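Acetylxylan esterase A (Aspergillus awamori, PDB 5X6S) removes acetyl side groups from the xylan backbone as a secreted carbohydrate esterase of family CE1, contributing to the breakdown of plant polysaccharides. Local coordinates at residues A[209-214]-A[223-228]; A[93-98]-A[126-131]; A[195-200]-A[262-267]. One frame throughout, in Å; residues are numbered along the deposited sequence.

How the contacts relate
Contact 2 is the core contact of the three, with every touching residue buried; contacts 1 and 3 are partly buried and lie nearer the outside of the fold. Contact 2 joins two helices through aliphatic and thioether groups. Contact 1 folds the loop 223-228 back on the helix 208-221 that precedes it, and contact 3 links strand 193-199 to the start of the C-terminal helix 265-272; in both, a tyrosine reaches across and its hydroxyl oxygen meets carbon, and in contact 3 a water adds a polar link. Contacts 1 and 3 abut where Tyr210 and Thr213 pack on Ile196, while Asn126 of contact 2 approaches both Thr213 and Ile196.

Contact 1 (A[209-214]-A[223-228]); sequences NYYETC and YDYSAP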
loop_
_atom_site.group_PDB
_atom_site.type_symbol
_atom_site.label_atom_id
_atom_site.label_comp_id
_atom_site.label_asym_id
_atom_site.label_seq_id
_atom_site.Cartn_x
_atom_site.Cartn_y
_atom_site.Cartn_z
ATOM N N ASN A 209 17.844 11.097 20.872
ATOM C CA ASN A 209 17.060 10.961 19.659
ATOM C C ASN A 209 16.766 9.549 19.287
ATOM O O ASN A 209 15.730 9.267 18.699
ATOM C CB ASN A 209 17.740 11.688 18.506
ATOM C CG ASN A 209 17.732 13.174 18.690
ATOM O OD1 ASN A 209 16.660 13.789 18.827
ATOM N ND2 ASN A 209 18.913 13.779 18.638
ATOM N N TYR A 210 17.632 8.601 19.654
ATOM C CA TYR A 210 17.271 7.221 19.466
ATOM C C TYR A 210 16.061 6.893 20.286
ATOM O O TYR A 210 15.128 6.221 19.827
ATOM C CB TYR A 210 18.446 6.280 19.851
ATOM C CG TYR A 210 18.091 4.826 19.985
ATOM C CD1 TYR A 210 17.985 4.000 18.875
ATOM C CD2 TYR A 210 17.916 4.239 21.245
ATOM C CE1 TYR A 210 17.664 2.679 19.000
ATOM C CE2 TYR A 210 17.616 2.903 21.380
ATOM C CZ TYR A 210 17.485 2.119 20.266
ATOM O OH TYR A 210 17.175 0.770 20.381
ATOM N N TYR A 211 16.067 7.320 21.544
ATOM C CA TYR A 211 14.959 6.927 22.433
ATOM C C TYR A 211 13.676 7.650 22.034
ATOM O O TYR A 211 12.611 7.070 22.084
ATOM C CB TYR A 211 15.333 7.193 23.908
ATOM C CG TYR A 211 16.498 6.302 24.326
ATOM C CD1 TYR A 211 16.319 4.955 24.566
ATOM C CD2 TYR A 211 17.801 6.817 24.358
ATOM C CE1 TYR A 211 17.411 4.143 24.934
ATOM C CE2 TYR A 211 18.876 6.010 24.684
ATOM C CZ TYR A 211 18.674 4.680 24.956
ATOM O OH TYR A 211 19.755 3.874 25.261
ATOM N N GLU A 212 13.810 8.907 21.634
ATOM C CA GLU A 212 12.646 9.711 21.155
ATOM C C GLU A 212 12.003 9.089 19.923
ATOM O O GLU A 212 10.811 9.086 19.778
ATOM C CB GLU A 212 13.063 11.133 20.884
ATOM C CG GLU A 212 13.566 11.852 22.137
ATOM C CD GLU A 212 12.621 11.644 23.339
ATOM O OE1 GLU A 212 11.471 12.160 23.320
ATOM O OE2 GLU A 212 13.033 10.931 24.286
ATOM N N THR A 213 12.811 8.509 19.055
ATOM C CA THR A 213 12.301 7.820 17.853
ATOM C C THR A 213 11.598 6.519 18.190
ATOM O O THR A 213 10.544 6.195 17.621
ATOM C CB THR A 213 13.453 7.576 16.829
ATOM O OG1 THR A 213 14.085 8.828 16.482
ATOM C CG2 THR A 213 12.924 6.909 15.595
ATOM N N CYS A 214 12.176 5.728 19.106
ATOM C CA CYS A 214 11.558 4.489 19.505
ATOM C C CYS A 214 10.239 4.755 20.240
ATOM O O CYS A 214 9.268 4.031 20.034
ATOM C CB CYS A 214 12.531 3.690 20.384
ATOM S SG CYS A 214 13.921 2.950 19.435
ATOM N N TYR A 223 2.318 0.052 20.885
ATOM C CA TYR A 223 3.228 -0.742 21.731
ATOM C C TYR A 223 3.477 0.014 23.031
ATOM O O TYR A 223 3.563 1.225 23.031
ATOM C CB TYR A 223 4.588 -0.940 21.043
ATOM C CG TYR A 223 4.529 -1.727 19.753
ATOM C CD1 TYR A 223 3.616 -2.767 19.600
ATOM C CD2 TYR A 223 5.394 -1.426 18.663
ATOM C CE1 TYR A 223 3.534 -3.502 18.425
ATOM C CE2 TYR A 223 5.335 -2.167 17.489
ATOM C CZ TYR A 223 4.418 -3.176 17.354
ATOM O OH TYR A 223 4.328 -3.920 16.197
ATOM N N ASP A 224 3.615 -0.721 24.122
ATOM C CA ASP A 224 4.040 -0.142 25.371
ATOM C C ASP A 224 5.532 0.153 25.308
ATOM O O ASP A 224 6.349 -0.789 25.304
ATOM C CB ASP A 224 3.734 -1.144 26.516
ATOM C CG ASP A 224 4.075 -0.585 27.907
ATOM O OD1 ASP A 224 4.698 0.496 27.992
ATOM O OD2 ASP A 224 3.672 -1.238 28.909
ATOM N N TYR A 225 5.897 1.430 25.297
ATOM C CA TYR A 225 7.282 1.807 25.150
ATOM C C TYR A 225 8.162 1.184 26.253
ATOM O O TYR A 225 9.334 0.771 25.996
ATOM C CB TYR A 225 7.461 3.319 25.124
ATOM C CG TYR A 225 8.912 3.779 25.130
ATOM C CD1 TYR A 225 9.788 3.478 24.068
ATOM C CD2 TYR A 225 9.437 4.486 26.218
ATOM C CE1 TYR A 225 11.128 3.893 24.090
ATOM C CE2 TYR A 225 10.771 4.879 26.257
ATOM C CZ TYR A 225 11.622 4.588 25.190
ATOM O OH TYR A 225 12.946 5.046 25.233
ATOM N N SER A 226 7.595 1.099 27.473
ATOM C CA SER A 226 8.314 0.530 28.625
ATOM C C SER A 226 8.347 -0.968 28.693
ATOM O O SER A 226 9.030 -1.501 29.536
ATOM C CB SER A 226 7.721 1.086 29.937
ATOM O OG SER A 226 7.988 2.485 29.975
ATOM N N ALA A 227 7.582 -1.656 27.884
ATOM C CA ALA A 227 7.598 -3.121 27.854
ATOM C C ALA A 227 7.786 -3.714 26.447
ATOM O O ALA A 227 6.856 -4.379 25.892
ATOM C CB ALA A 227 6.344 -3.723 28.489
ATOM N N PRO A 228 9.014 -3.567 25.890
ATOM C CA PRO A 228 9.307 -4.276 24.647
ATOM C C PRO A 228 9.162 -5.781 24.782
ATOM O O PRO A 228 9.115 -6.284 25.902
ATOM C CB PRO A 228 10.757 -3.844 24.318
ATOM C CG PRO A 228 11.281 -3.149 25.530
ATOM C CD PRO A 228 10.084 -2.634 26.289
#
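The hydroxyl of Tyr225 arrives at the edge of another tyrosine, Tyr211, and meets carbon there: Tyr225 OH lies 3.4 Å from Tyr211 CD1 and is also near its CB. The two side chains cross at about a right angle, and no hydrogen bond joins 209-214 to 223-228. With CG anti to the backbone N (chi1 173°), the Tyr225 ring carries on toward the helix. Along the way its own ring edge is met by Cys214, whose CB stands 4.0 Å from Tyr225 CE1, close to the ring plane.

The loop that presents Tyr225 is a type I turn from Asp224 to Ala227. It is closed by the backbone bond from Ala227 N to Asp224 O and by an Asx turn, in which Ser226 N donates to Asp224 OD1 (3.0 Å) from above the carboxylate plane. On the helix, Tyr210 CD2 sits over the centre of the Tyr211 ring, 3.6 Å above its plane, covering one face.

The turn thus folds back on helix 208-221, where Tyr225 also touches Lys215 and Ala218. Beside it, strand 240-246 contributes Trp245, which packs on Cys214 and donates its indole N-H to Tyr225 O.

Contact 2 (A[93-98]-A[126-131]); sequences NSIANM and NVMAAT
Met128 meets Ile95 and Ala96 through the end of its side chain, joining helix 120-131 to helix 91-106. Before it in sequence, Asn126 turns to other parts of the fold: its amide is hydrogen-bonded to Val145 O and to the indole of Trp217. Val127 packs on Leu84 and Ser92, and its carbonyl serves the last turn of the helix.

Met128 then carries the contact. Its chain bends at both chi2 (-54°) and chi3 (-56°), which curls the thioether round so that sulfur and methyl both lie against Ile95. Met128 SD is 3.8 Å from Ile95 CB, and Met128 CE is 3.8 Å from Ile95 CG2, the branch that stands anti to the backbone N. The same methyl reaches the backbone of the facing helix, with Met128 CE 3.9 Å from Ala96 N, while Ala96 CB lies a little farther off.

Thr131 ends the helix with its hydroxyl turned back: Thr131 OG1 donates to Val127 O over 2.7 Å from above the carbonyl plane, and Thr131 N donates to the same oxygen. Two bonds therefore grip Val127 O.

Between the segments there is no hydrogen bond. The Met128, Ile95 and Ala96 side chains meet by apolar contact alone, in a buried place, and their fit rests on the bent shape of the methionine chain.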
loop_
_atom_site.group_PDB
_atom_site.type_symbol
_atom_site.label_atom_id
_atom_site.label_comp_id
_atom_site.label_asym_id
_atom_site.label_seq_id
_atom_site.Cartn_x
_atom_site.Cartn_y
_atom_site.Cartn_z
ATOM N N ASN A 93 7.306 14.638 -0.624
ATOM C CA ASN A 93 6.350 14.445 -1.699
ATOM C C ASN A 93 7.067 14.046 -3.010
ATOM O O ASN A 93 6.646 13.162 -3.699
ATOM C CB ASN A 93 5.516 15.703 -1.893
ATOM C CG ASN A 93 4.123 15.457 -2.473
ATOM O OD1 ASN A 93 3.217 16.219 -2.207
ATOM N ND2 ASN A 93 3.955 14.406 -3.221
ATOM N N SER A 94 8.169 14.713 -3.305
ATOM C CA SER A 94 8.962 14.363 -4.438
ATOM C C SER A 94 9.450 12.927 -4.385
ATOM O O SER A 94 9.336 12.208 -5.378
ATOM C CB SER A 94 10.140 15.337 -4.554
ATOM O OG SER A 94 9.663 16.623 -4.957
ATOM N N ILE A 95 9.991 12.512 -3.233
ATOM C CA ILE A 95 10.483 11.156 -3.067
ATOM C C ILE A 95 9.351 10.146 -3.287
ATOM O O ILE A 95 9.530 9.104 -3.956
ATOM C CB ILE A 95 11.153 10.964 -1.675
ATOM C CG1 ILE A 95 12.430 11.838 -1.587
ATOM C CG2 ILE A 95 11.508 9.498 -1.453
ATOM C CD1 ILE A 95 13.077 11.791 -0.206
ATOM N N ALA A 96 8.175 10.450 -2.761
ATOM C CA ALA A 96 6.988 9.623 -2.965
ATOM C C ALA A 96 6.718 9.396 -4.460
ATOM O O ALA A 96 6.466 8.250 -4.892
ATOM C CB ALA A 96 5.800 10.257 -2.324
ATOM N N ASN A 97 6.769 10.467 -5.246
ATOM C CA ASN A 97 6.556 10.405 -6.676
ATOM C C ASN A 97 7.610 9.601 -7.437
ATOM O O ASN A 97 7.319 8.936 -8.464
ATOM C CB ASN A 97 6.351 11.822 -7.227
ATOM C CG ASN A 97 5.086 12.473 -6.726
ATOM O OD1 ASN A 97 4.165 11.788 -6.281
ATOM N ND2 ASN A 97 5.038 13.806 -6.745
ATOM N N MET A 98 8.849 9.613 -6.960
ATOM C CA MET A 98 9.896 8.767 -7.524
ATOM C C MET A 98 9.516 7.293 -7.371
ATOM O O MET A 98 9.731 6.464 -8.287
ATOM C CB MET A 98 11.208 8.984 -6.788
ATOM C CG MET A 98 11.785 10.341 -6.937
ATOM S SD MET A 98 13.282 10.592 -5.973
ATOM C CE MET A 98 13.324 12.351 -5.807
ATOM N N ASN A 126 12.382 8.756 8.544
ATOM C CA ASN A 126 11.302 8.843 9.502
ATOM C C ASN A 126 10.193 9.682 8.947
ATOM O O ASN A 126 9.068 9.341 9.094
ATOM C CB ASN A 126 11.729 9.378 10.844
ATOM C CG ASN A 126 12.447 8.336 11.679
ATOM O OD1 ASN A 126 12.038 7.210 11.804
ATOM N ND2 ASN A 126 13.549 8.729 12.180
ATOM N N VAL A 127 10.533 10.762 8.299
ATOM C CA VAL A 127 9.526 11.670 7.688
ATOM C C VAL A 127 8.714 10.930 6.613
ATOM O O VAL A 127 7.453 11.030 6.556
ATOM C CB VAL A 127 10.151 12.973 7.169
ATOM C CG1 VAL A 127 9.144 13.791 6.336
ATOM C CG2 VAL A 127 10.642 13.846 8.327
ATOM N N MET A 128 9.400 10.165 5.770
ATOM C CA MET A 128 8.715 9.390 4.691
ATOM C C MET A 128 7.756 8.368 5.280
ATOM O O MET A 128 6.673 8.146 4.758
ATOM C CB MET A 128 9.719 8.653 3.806
ATOM C CG MET A 128 10.600 9.559 2.894
ATOM S SD MET A 128 9.639 10.696 1.848
ATOM C CE MET A 128 8.574 9.502 1.008
ATOM N N ALA A 129 8.170 7.706 6.359
ATOM C CA ALA A 129 7.300 6.742 7.030
ATOM C C ALA A 129 5.993 7.409 7.523
ATOM O O ALA A 129 4.941 6.805 7.488
ATOM C CB ALA A 129 8.037 6.079 8.183
ATOM N N ALA A 130 6.100 8.615 8.032
ATOM C CA ALA A 130 4.981 9.372 8.594
ATOM C C ALA A 130 4.115 10.062 7.548
ATOM O O ALA A 130 2.892 10.181 7.732
ATOM C CB ALA A 130 5.517 10.404 9.547
ATOM N N THR A 131 4.725 10.547 6.474
ATOM C CA THR A 131 3.993 11.351 5.477
ATOM C C THR A 131 3.409 10.479 4.349
ATOM O O THR A 131 2.330 10.788 3.859
ATOM C CB THR A 131 4.863 12.461 4.852
ATOM O OG1 THR A 131 6.122 11.919 4.425
ATOM C CG2 THR A 131 5.102 13.626 5.835
#

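Contact 3 (A[195-200]-A[262-267]); sequences QIYHGS and PIHGDK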
loop_
_atom_site.group_PDB
_atom_site.type_symbol
_atom_site.label_atom_id
_atom_site.label_comp_id
_atom_site.label_asym_id
_atom_site.label_seq_id
_atom_site.Cartn_x
_atom_site.Cartn_y
_atom_site.Cartn_z
ATOM N N GLN A 195 12.865 -0.009 11.787
ATOM C CA GLN A 195 14.102 -0.464 12.423
ATOM C C GLN A 195 15.006 0.719 12.570
ATOM O O GLN A 195 15.386 1.369 11.565
ATOM C CB GLN A 195 14.772 -1.532 11.557
ATOM C CG GLN A 195 16.058 -2.073 12.106
ATOM C CD GLN A 195 16.662 -3.111 11.162
ATOM O OE1 GLN A 195 17.050 -2.788 10.015
ATOM N NE2 GLN A 195 16.704 -4.362 11.606
ATOM N N ILE A 196 15.364 1.029 13.821
ATOM C CA ILE A 196 16.066 2.263 14.195
ATOM C C ILE A 196 17.452 1.951 14.786
ATOM O O ILE A 196 17.541 1.359 15.874
ATOM C CB ILE A 196 15.238 3.066 15.239
ATOM C CG1 ILE A 196 13.773 3.162 14.819
ATOM C CG2 ILE A 196 15.898 4.415 15.596
ATOM C CD1 ILE A 196 13.494 3.858 13.478
ATOM N N TYR A 197 18.526 2.358 14.099
ATOM C CA TYR A 197 19.888 2.245 14.605
ATOM C C TYR A 197 20.375 3.588 15.136
ATOM O O TYR A 197 20.081 4.636 14.575
ATOM C CB TYR A 197 20.867 1.859 13.496
ATOM C CG TYR A 197 20.799 0.447 12.951
ATOM C CD1 TYR A 197 19.892 0.082 11.931
ATOM C CD2 TYR A 197 21.694 -0.521 13.398
ATOM C CE1 TYR A 197 19.894 -1.221 11.398
ATOM C CE2 TYR A 197 21.713 -1.814 12.843
ATOM C CZ TYR A 197 20.822 -2.163 11.855
ATOM O OH TYR A 197 20.882 -3.445 11.340
ATOM N N HIS A 198 21.214 3.567 16.162
ATOM C CA HIS A 198 21.849 4.787 16.650
ATOM C C HIS A 198 23.090 4.378 17.451
ATOM O O HIS A 198 23.114 3.306 18.041
ATOM C CB HIS A 198 20.906 5.621 17.523
ATOM C CG HIS A 198 21.090 7.102 17.391
ATOM N ND1 HIS A 198 20.210 7.891 16.689
ATOM C CD2 HIS A 198 22.083 7.934 17.802
ATOM C CE1 HIS A 198 20.645 9.134 16.655
ATOM N NE2 HIS A 198 21.772 9.193 17.349
ATOM N N GLY A 199 24.085 5.253 17.480
ATOM C CA GLY A 199 25.309 4.994 18.261
ATOM C C GLY A 199 25.320 5.754 19.585
ATOM O O GLY A 199 24.863 6.903 19.646
ATOM N N SER A 200 25.847 5.116 20.642
ATOM C CA SER A 200 25.824 5.675 22.017
ATOM C C SER A 200 26.707 6.907 22.209
ATOM O O SER A 200 26.551 7.639 23.159
ATOM C CB SER A 200 26.204 4.607 23.056
ATOM O OG SER A 200 27.586 4.309 22.971
ATOM N N PRO A 262 27.369 2.488 10.878
ATOM C CA PRO A 262 27.607 2.041 9.477
ATOM C C PRO A 262 26.449 1.178 9.000
ATOM O O PRO A 262 25.885 0.448 9.782
ATOM C CB PRO A 262 28.863 1.147 9.563
ATOM C CG PRO A 262 29.296 1.140 11.009
ATOM C CD PRO A 262 28.406 2.033 11.829
ATOM N N ILE A 263 26.139 1.233 7.707
ATOM C CA ILE A 263 25.063 0.462 7.149
ATOM C C ILE A 263 25.369 -1.028 7.258
ATOM O O ILE A 263 26.469 -1.481 6.934
ATOM C CB ILE A 263 24.906 0.793 5.638
ATOM C CG1 ILE A 263 24.494 2.237 5.424
ATOM C CG2 ILE A 263 23.904 -0.155 4.988
ATOM C CD1 ILE A 263 24.625 2.689 3.979
ATOM N N HIS A 264 24.398 -1.812 7.717
ATOM C CA HIS A 264 24.522 -3.232 7.765
ATOM C C HIS A 264 23.632 -3.754 6.632
ATOM O O HIS A 264 22.483 -4.146 6.851
ATOM C CB HIS A 264 24.076 -3.801 9.120
ATOM C CG HIS A 264 25.009 -3.485 10.250
ATOM N ND1 HIS A 264 25.419 -2.205 10.553
ATOM C CD2 HIS A 264 25.644 -4.300 11.125
ATOM C CE1 HIS A 264 26.258 -2.241 11.576
ATOM N NE2 HIS A 264 26.402 -3.503 11.944
ATOM N N GLY A 265 24.177 -3.782 5.418
ATOM C CA GLY A 265 23.396 -4.140 4.221
ATOM C C GLY A 265 22.727 -5.527 4.260
ATOM O O GLY A 265 21.549 -5.655 3.920
ATOM N N ASP A 266 23.451 -6.579 4.688
ATOM C CA ASP A 266 22.807 -7.872 4.757
ATOM C C ASP A 266 21.648 -7.873 5.777
ATOM O O ASP A 266 20.601 -8.479 5.536
ATOM C CB ASP A 266 23.785 -9.022 5.091
ATOM C CG ASP A 266 24.983 -9.116 4.110
ATOM O OD1 ASP A 266 24.963 -8.569 3.012
ATOM O OD2 ASP A 266 25.982 -9.748 4.490
ATOM N N LYS A 267 21.851 -7.193 6.892
ATOM C CA LYS A 267 20.783 -7.049 7.909
ATOM C C LYS A 267 19.561 -6.303 7.381
ATOM O O LYS A 267 18.435 -6.608 7.744
ATOM C CB LYS A 267 21.307 -6.397 9.194
ATOM C CG LYS A 267 22.419 -7.152 9.930
ATOM C CD LYS A 267 22.224 -8.651 9.948
ATOM C CE LYS A 267 21.199 -9.082 10.923
ATOM N NZ LYS A 267 21.323 -10.566 11.168
HETATM O O HOH W 1 17.826 -6.784 10.374
#
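Van der Waals packing at the end of Tyr197 makes the direct contact. Its phenol oxygen stands over the start of helix 265-272, with Tyr197 OH 3.7 Å from Lys267 CB and 3.9 Å from His264 CB. Tyr197 and Lys267 cross at about a right angle. Of the lysine side chain it is CB that meets the phenol oxygen; the chain then bends at chi2 and chi3 and carries NZ off to a salt bridge with Glu270.

The aromatic relation is looser. The rings of Tyr197 and His264 are nearly parallel, inclined by 24°, but so far displaced, with centroids 5.6 Å from each other, that little of one lies over the other. Tyr197 has its ring stack with Tyr142, on the adjoining strand 138-142.

This is the alpha/beta-hydrolase fold, in which strand 193-199 runs parallel to strand 138-142 within the central sheet and the C-terminal helix packs beside it. Ser119, the probable nucleophile of the charge relay system, lies about 11 Å from Tyr197, side chain to side chain.

Hydrogen bonds fix the histidine and tie the segments indirectly. His264, at the N-cap position, donates from ND1 to Pro262 O (2.8 Å), the acceptor lying near its ring plane; the bond is bent, with an angle of 136° at the hydrogen. On the other ring nitrogen, NE2 is bonded to Gln237, so both nitrogens help fix the rotation of the imidazole. A water bridges the segments, accepting from Gln195 NE2 (2.9 Å) and donating to Lys267 O (2.7 Å). Gln195 reaches that water on a chain fully extended through its first two torsions, and its amide is held further by Thr140 at OE1 and Gln250 at NE2.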